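Local coordinates for protein endoglucanase (Fervidobacterium pennivorans DSM 9078, PDB 6KDD) that probably hydrolyses beta-1,4-glucosidic bonds in cellulose and related glucans, as a glycosyl hydrolase family 5 endoglucanase with a TIM-barrel fold, at residues 33-36 with 40-43; 45-50 with 85-90. All blocks are in the same frame, centred on the assembly; numbering follows the deposited sequence.

Overall arrangement
After barrel strand 22-25 the chain enters the long loop that leads to helix 45-53. Contact 1 closes late in this loop, just ahead of the helix: residues 33-36 and 40-43, with only three residues between them, fold back on each other. Contact 2 opens just afterwards and spans a much longer excursion, through strand 57-60, bringing helix 45-53 against helix 78-93. The two lie in series, neither nested nor crossed, with centres about 13 Å apart. I42 joins them: its CG2 lies 3.5 Å from F47 CZ and its CD1 packs on V87. Together they tie the first strand-to-helix loop to two successive outer helices of the (beta/alpha)8 barrel.

Contact 1: residues 33-36 with 40-43; sequences PFEG and VRIE
The carboxylate of E35 reaches across the loop to the backbone of I42, giving the contact its one clear hydrogen bond. I42 N donates to E35 OE2 at 2.9 Å in an almost straight bond (175° at the hydrogen), meeting the oxygen nearly along its C-O axis. The E35 chain is stretched out, with CG anti to the backbone N (chi1 -163°) and extended beyond CG, and this carries OE2 over to the returning side of the loop. The other oxygen, OE1, forms a salt bridge with R83, so the carboxylate links a backbone amide to a cationic side chain. Cut back to alanine, this position is likely to leave the I42 amide without its acceptor and R83 without its carboxylate partner.

Weaker contacts surround this bond. E35 OE2 also lies 3.6 Å from R41 CG and against I42 CG1, while the R41 chain runs outward past the carboxylate. The R41 guanidinium has E43 at its edge, in its plane, but R41 NH1 to E43 OE1 is a long salt bridge at 3.7 Å. Nearer the bend, G36 CA makes a CH...O contact of 3.4 Å with V40 O. With phi at +100°, a side chain at G36 would be jammed against the preceding carbonyl oxygen.

All of this belongs to the loop between strand 22-25 and helix 45-53. R83 of helix 78-93 flanks it, also bonding I42 O, and the I42 side chain packs on I26.

Contact 2: residues 45-50 with 85-90; sequences EYFEII and KHVVDR. With NI (nickel (II) ion), chain C.
F47 reaches from helix 45-53 into the side of helix 78-93, and its ring carries the contact. CB, pointing toward the other helix, lies 4.0 Å from R90 O. With CG anti to the carbonyl carbon (chi1 -60°), the ring swings across to the backbone and side chains one turn apart on the partner. CD2 meets R90 CB at 3.7 Å, CE2 comes to 3.6 Å from V87 O, and CZ packs against V87 CG1, also at 3.6 Å. Of the R90 side chain CB does the touching: the chain bends at chi2 (-77°) and leads its guanidinium away to salt bridges with D44 and E93.

On the same helix but off the interface, H86 ND1 binds a nickel ion at 2.1 Å, with a water as a further ligand at 2.5 Å. H86 NE2 is hydrogen-bonded to D44 OD1, so D44 meets both H86 and R90. K85 NZ and D89 OD2 form a salt bridge one turn apart.

These are neighbouring outer helices of the barrel, and F47 lies between them, its side chain also touching V58 of strand 57-60 and N94 of an adjoining loop.

Contact 1: residues 33-36 with 40-43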
ATOM      1  N   PRO A  33      11.320  -7.935  -9.294  1.00 24.10           N
ATOM      2  CA  PRO A  33      11.647  -9.372  -9.328  1.00 21.36           C
ATOM      3  C   PRO A  33      12.808  -9.705  -8.391  1.00 22.38           C
ATOM      4  O   PRO A  33      12.855 -10.803  -7.833  1.00 22.99           O
ATOM      5  CB  PRO A  33      11.993  -9.615 -10.831  1.00 24.66           C
ATOM      6  CG  PRO A  33      11.187  -8.550 -11.547  1.00 24.80           C
ATOM      7  CD  PRO A  33      11.375  -7.325 -10.644  1.00 24.89           C
ATOM      8  N   PHE A  34      13.709  -8.743  -8.168  1.00 21.26           N
ATOM      9  CA  PHE A  34      14.650  -8.825  -7.053  1.00 21.11           C
ATOM     10  C   PHE A  34      14.936  -7.408  -6.588  1.00 20.65           C
ATOM     11  O   PHE A  34      14.777  -6.452  -7.356  1.00 20.38           O
ATOM     12  CB  PHE A  34      15.975  -9.527  -7.451  1.00 23.99           C
ATOM     13  CG  PHE A  34      16.671  -8.928  -8.659  1.00 22.40           C
ATOM     14  CD1 PHE A  34      17.547  -7.852  -8.527  1.00 20.27           C
ATOM     15  CD2 PHE A  34      16.480  -9.464  -9.933  1.00 21.87           C
ATOM     16  CE1 PHE A  34      18.188  -7.305  -9.623  1.00 21.33           C
ATOM     17  CE2 PHE A  34      17.117  -8.896 -11.037  1.00 19.26           C
ATOM     18  CZ  PHE A  34      17.988  -7.844 -10.884  1.00 19.73           C
ATOM     19  N   GLU A  35      15.488  -7.279  -5.384  1.00 20.88           N
ATOM     20  CA  GLU A  35      15.724  -5.943  -4.814  1.00 20.69           C
ATOM     21  C   GLU A  35      16.793  -5.180  -5.585  1.00 20.04           C
ATOM     22  O   GLU A  35      17.924  -5.653  -5.761  1.00 22.36           O
ATOM     23  CB  GLU A  35      16.150  -6.023  -3.336  1.00 22.80           C
ATOM     24  CG  GLU A  35      15.988  -4.687  -2.613  1.00 24.40           C
ATOM     25  CD  GLU A  35      16.414  -4.669  -1.138  1.00 26.26           C
ATOM     26  OE1 GLU A  35      16.846  -5.739  -0.614  1.00 22.71           O
ATOM     27  OE2 GLU A  35      16.283  -3.599  -0.512  1.00 24.21           O
ATOM     28  N   GLY A  36      16.439  -3.966  -6.008  1.00 20.12           N
ATOM     29  CA  GLY A  36      17.338  -3.076  -6.748  1.00 18.82           C
ATOM     30  C   GLY A  36      17.064  -3.095  -8.258  1.00 20.59           C
ATOM     31  O   GLY A  36      17.451  -2.178  -8.954  1.00 22.45           O
ATOM     32  N   VAL A  40      15.684   0.881  -6.502  1.00 19.21           N
ATOM     33  CA  VAL A  40      15.774   1.203  -5.072  1.00 19.69           C
ATOM     34  C   VAL A  40      16.215  -0.019  -4.290  1.00 18.21           C
ATOM     35  O   VAL A  40      15.681  -1.117  -4.458  1.00 19.93           O
ATOM     36  CB  VAL A  40      14.459   1.732  -4.456  1.00 18.82           C
ATOM     37  CG1 VAL A  40      14.700   2.177  -3.025  1.00 20.20           C
ATOM     38  CG2 VAL A  40      13.926   2.914  -5.256  1.00 17.54           C
ATOM     39  N   ARG A  41      17.235   0.178  -3.454  1.00 20.26           N
ATOM     40  CA  ARG A  41      17.575  -0.782  -2.423  1.00 20.27           C
ATOM     41  C   ARG A  41      17.300  -0.084  -1.088  1.00 21.11           C
ATOM     42  O   ARG A  41      17.638   1.078  -0.907  1.00 21.80           O
ATOM     43  CB  ARG A  41      19.061  -1.153  -2.496  1.00 22.94           C
ATOM     44  CG  ARG A  41      19.471  -2.218  -1.485  1.00 27.56           C
ATOM     45  CD  ARG A  41      20.993  -2.348  -1.407  1.00 35.46           C
ATOM     46  NE  ARG A  41      21.192  -3.547  -0.609  1.00 44.04           N
ATOM     47  CZ  ARG A  41      21.393  -3.606   0.717  1.00 50.22           C
ATOM     48  NH1 ARG A  41      21.473  -2.511   1.470  1.00 42.45           N
ATOM     49  NH2 ARG A  41      21.528  -4.791   1.282  1.00 52.40           N
ATOM     50  N   ILE A  42      16.653  -0.791  -0.158  1.00 24.83           N
ATOM     51  CA  ILE A  42      16.211  -0.128   1.060  1.00 18.80           C
ATOM     52  C   ILE A  42      17.408   0.023   1.990  1.00 21.02           C
ATOM     53  O   ILE A  42      17.909  -0.946   2.529  1.00 22.67           O
ATOM     54  CB  ILE A  42      15.050  -0.913   1.713  1.00 20.29           C
ATOM     55  CG1 ILE A  42      13.907  -1.195   0.728  1.00 19.16           C
ATOM     56  CG2 ILE A  42      14.565  -0.201   2.977  1.00 21.69           C
ATOM     57  CD1 ILE A  42      12.726  -1.965   1.338  1.00 19.91           C
ATOM     58  N   GLU A  43      17.858   1.258   2.192  1.00 20.41           N
ATOM     59  CA  GLU A  43      19.008   1.499   3.057  1.00 24.20           C
ATOM     60  C   GLU A  43      18.490   1.726   4.477  1.00 23.32           C
ATOM     61  O   GLU A  43      17.449   2.345   4.648  1.00 21.16           O
ATOM     62  CB  GLU A  43      19.754   2.751   2.598  1.00 23.01           C
ATOM     63  CG  GLU A  43      20.403   2.596   1.218  1.00 34.15           C
ATOM     64  CD  GLU A  43      21.381   1.425   1.117  1.00 40.31           C
ATOM     65  OE1 GLU A  43      21.965   1.048   2.153  1.00 43.15           O
ATOM     66  OE2 GLU A  43      21.540   0.869   0.022  1.00 42.09           O
TER

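Contact 2: residues 45-50 with 85-90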
ATOM      1  N   GLU A  45      19.341   3.776   6.688  1.00 26.79           N
ATOM      2  CA  GLU A  45      19.207   5.185   7.023  1.00 29.15           C
ATOM      3  C   GLU A  45      17.870   5.756   6.575  1.00 25.95           C
ATOM      4  O   GLU A  45      17.436   6.755   7.121  1.00 22.58           O
ATOM      5  CB  GLU A  45      20.315   6.016   6.372  1.00 34.51           C
ATOM      6  CG  GLU A  45      21.417   6.390   7.350  1.00 55.08           C
ATOM      7  CD  GLU A  45      22.423   7.418   6.836  1.00 69.39           C
ATOM      8  OE1 GLU A  45      22.119   8.093   5.823  1.00 71.40           O
ATOM      9  OE2 GLU A  45      23.518   7.551   7.454  1.00 82.30           O
ATOM     10  N   TYR A  46      17.195   5.118   5.595  1.00 22.39           N
ATOM     11  CA  TYR A  46      15.949   5.703   5.144  1.00 20.23           C
ATOM     12  C   TYR A  46      14.930   5.773   6.278  1.00 19.24           C
ATOM     13  O   TYR A  46      14.076   6.639   6.264  1.00 20.85           O
ATOM     14  CB  TYR A  46      15.360   4.883   3.999  1.00 20.64           C
ATOM     15  CG  TYR A  46      16.183   4.898   2.722  1.00 23.10           C
ATOM     16  CD1 TYR A  46      17.193   5.823   2.514  1.00 24.94           C
ATOM     17  CD2 TYR A  46      15.889   4.020   1.689  1.00 24.31           C
ATOM     18  CE1 TYR A  46      17.935   5.850   1.337  1.00 26.98           C
ATOM     19  CE2 TYR A  46      16.623   4.025   0.503  1.00 26.93           C
ATOM     20  CZ  TYR A  46      17.646   4.942   0.326  1.00 25.42           C
ATOM     21  OH  TYR A  46      18.334   4.940  -0.846  1.00 28.12           O
ATOM     22  N   PHE A  47      14.903   4.771   7.161  1.00 19.81           N
ATOM     23  CA  PHE A  47      13.876   4.763   8.193  1.00 18.71           C
ATOM     24  C   PHE A  47      14.107   5.933   9.156  1.00 20.80           C
ATOM     25  O   PHE A  47      13.152   6.561   9.606  1.00 18.96           O
ATOM     26  CB  PHE A  47      13.746   3.388   8.850  1.00 17.15           C
ATOM     27  CG  PHE A  47      13.365   2.307   7.856  1.00 17.52           C
ATOM     28  CD1 PHE A  47      12.161   2.383   7.172  1.00 18.38           C
ATOM     29  CD2 PHE A  47      14.224   1.257   7.576  1.00 19.31           C
ATOM     30  CE1 PHE A  47      11.825   1.451   6.191  1.00 20.45           C
ATOM     31  CE2 PHE A  47      13.897   0.322   6.587  1.00 20.37           C
ATOM     32  CZ  PHE A  47      12.692   0.411   5.910  1.00 18.67           C
ATOM     33  N   GLU A  48      15.367   6.246   9.451  1.00 22.80           N
ATOM     34  CA  GLU A  48      15.625   7.386  10.343  1.00 25.37           C
ATOM     35  C   GLU A  48      15.178   8.690   9.670  1.00 21.77           C
ATOM     36  O   GLU A  48      14.589   9.557  10.318  1.00 23.89           O
ATOM     37  CB  GLU A  48      17.134   7.488  10.590  1.00 28.04           C
ATOM     38  CG  GLU A  48      17.461   8.204  11.877  1.00 41.75           C
ATOM     39  CD  GLU A  48      18.946   8.508  12.051  1.00 52.44           C
ATOM     40  OE1 GLU A  48      19.776   7.994  11.245  1.00 50.09           O
ATOM     41  OE2 GLU A  48      19.274   9.269  12.994  1.00 57.37           O
ATOM     42  N   ILE A  49      15.548   8.828   8.388  1.00 21.20           N
ATOM     43  CA  ILE A  49      15.189   9.968   7.550  1.00 21.32           C
ATOM     44  C   ILE A  49      13.676  10.195   7.540  1.00 20.39           C
ATOM     45  O   ILE A  49      13.227  11.328   7.691  1.00 21.09           O
ATOM     46  CB  ILE A  49      15.825   9.821   6.151  1.00 24.38           C
ATOM     47  CG1 ILE A  49      17.348  10.037   6.210  1.00 23.61           C
ATOM     48  CG2 ILE A  49      15.173  10.761   5.156  1.00 26.40           C
ATOM     49  CD1 ILE A  49      18.112   9.532   5.037  1.00 27.72           C
ATOM     50  N   ILE A  50      12.876   9.120   7.342  1.00 18.09           N
ATOM     51  CA  ILE A  50      11.428   9.161   7.205  1.00 16.39           C
ATOM     52  C   ILE A  50      10.818   9.527   8.562  1.00 20.57           C
ATOM     53  O   ILE A  50       9.873  10.312   8.654  1.00 18.61           O
ATOM     54  CB  ILE A  50      10.987   7.746   6.699  1.00 18.54           C
ATOM     55  CG1 ILE A  50      11.331   7.621   5.206  1.00 18.33           C
ATOM     56  CG2 ILE A  50       9.522   7.402   7.009  1.00 16.17           C
ATOM     57  CD1 ILE A  50      11.240   6.192   4.624  1.00 17.71           C
ATOM     58  N   LYS A  85      13.231  -9.479   7.270  1.00 17.97           N
ATOM     59  CA  LYS A  85      13.334  -9.257   8.724  1.00 18.26           C
ATOM     60  C   LYS A  85      14.202  -8.044   9.052  1.00 18.15           C
ATOM     61  O   LYS A  85      13.860  -7.233   9.942  1.00 19.57           O
ATOM     62  CB  LYS A  85      13.851 -10.512   9.441  1.00 18.50           C
ATOM     63  CG  LYS A  85      13.977 -10.377  10.965  1.00 21.46           C
ATOM     64  CD  LYS A  85      14.438 -11.674  11.580  1.00 21.87           C
ATOM     65  CE  LYS A  85      14.915 -11.650  13.023  1.00 29.83           C
ATOM     66  NZ  LYS A  85      14.627 -10.403  13.755  1.00 26.20           N
ATOM     67  N   HIS A  86      15.361  -7.918   8.374  1.00 17.42           N
ATOM     68  CA  HIS A  86      16.247  -6.774   8.586  1.00 19.28           C
ATOM     69  C   HIS A  86      15.548  -5.431   8.368  1.00 22.22           C
ATOM     70  O   HIS A  86      15.704  -4.474   9.154  1.00 18.34           O
ATOM     71  CB  HIS A  86      17.575  -6.929   7.802  1.00 20.10           C
ATOM     72  CG  HIS A  86      18.509  -5.792   7.991  1.00 22.22           C
ATOM     73  ND1 HIS A  86      19.526  -5.805   8.927  1.00 24.57           N
ATOM     74  CD2 HIS A  86      18.529  -4.564   7.433  1.00 23.16           C
ATOM     75  CE1 HIS A  86      20.201  -4.683   8.877  1.00 24.74           C
ATOM     76  NE2 HIS A  86      19.593  -3.886   7.994  1.00 25.39           N
ATOM     77  N   VAL A  87      14.840  -5.328   7.228  1.00 19.20           N
ATOM     78  CA  VAL A  87      14.134  -4.113   6.864  1.00 20.43           C
ATOM     79  C   VAL A  87      13.063  -3.794   7.899  1.00 19.43           C
ATOM     80  O   VAL A  87      12.952  -2.645   8.364  1.00 18.93           O
ATOM     81  CB  VAL A  87      13.522  -4.254   5.445  1.00 19.06           C
ATOM     82  CG1 VAL A  87      12.605  -3.082   5.090  1.00 22.98           C
ATOM     83  CG2 VAL A  87      14.643  -4.446   4.403  1.00 20.99           C
ATOM     84  N   VAL A  88      12.206  -4.781   8.181  1.00 20.60           N
ATOM     85  CA  VAL A  88      11.157  -4.599   9.178  1.00 17.85           C
ATOM     86  C   VAL A  88      11.773  -4.128  10.506  1.00 18.64           C
ATOM     87  O   VAL A  88      11.269  -3.191  11.132  1.00 17.70           O
ATOM     88  CB  VAL A  88      10.364  -5.909   9.352  1.00 20.24           C
ATOM     89  CG1 VAL A  88       9.570  -5.890  10.642  1.00 19.06           C
ATOM     90  CG2 VAL A  88       9.453  -6.157   8.164  1.00 24.74           C
ATOM     91  N   ASP A  89      12.864  -4.787  10.931  1.00 17.33           N
ATOM     92  CA  ASP A  89      13.522  -4.514  12.205  1.00 18.33           C
ATOM     93  C   ASP A  89      14.018  -3.083  12.255  1.00 17.88           C
ATOM     94  O   ASP A  89      13.781  -2.381  13.249  1.00 18.64           O
ATOM     95  CB  ASP A  89      14.711  -5.455  12.505  1.00 19.89           C
ATOM     96  CG  ASP A  89      14.281  -6.855  12.918  1.00 21.89           C
ATOM     97  OD1 ASP A  89      13.070  -7.108  12.988  1.00 23.68           O
ATOM     98  OD2 ASP A  89      15.144  -7.713  13.050  1.00 24.96           O
ATOM     99  N   ARG A  90      14.692  -2.630  11.174  1.00 18.97           N
ATOM    100  CA  ARG A  90      15.166  -1.253  11.153  1.00 18.34           C
ATOM    101  C   ARG A  90      14.024  -0.240  11.260  1.00 19.23           C
ATOM    102  O   ARG A  90      14.185   0.806  11.921  1.00 18.06           O
ATOM    103  CB  ARG A  90      16.043  -0.962   9.922  1.00 20.59           C
ATOM    104  CG  ARG A  90      17.358  -1.721   9.907  1.00 24.54           C
ATOM    105  CD  ARG A  90      18.369  -1.086  10.863  1.00 27.36           C
ATOM    106  NE  ARG A  90      19.755  -1.551  10.807  1.00 33.28           N
ATOM    107  CZ  ARG A  90      20.500  -1.917  11.857  1.00 40.12           C
ATOM    108  NH1 ARG A  90      19.998  -1.903  13.086  1.00 38.34           N
ATOM    109  NH2 ARG A  90      21.740  -2.336  11.669  1.00 35.23           N
TER
HETATM  110 NI    NI C 402      19.967  -7.336  10.363  1.00 41.57          NI
HETATM  111  O   HOH W   1      22.512  -7.168  10.280  1.00 53.11           O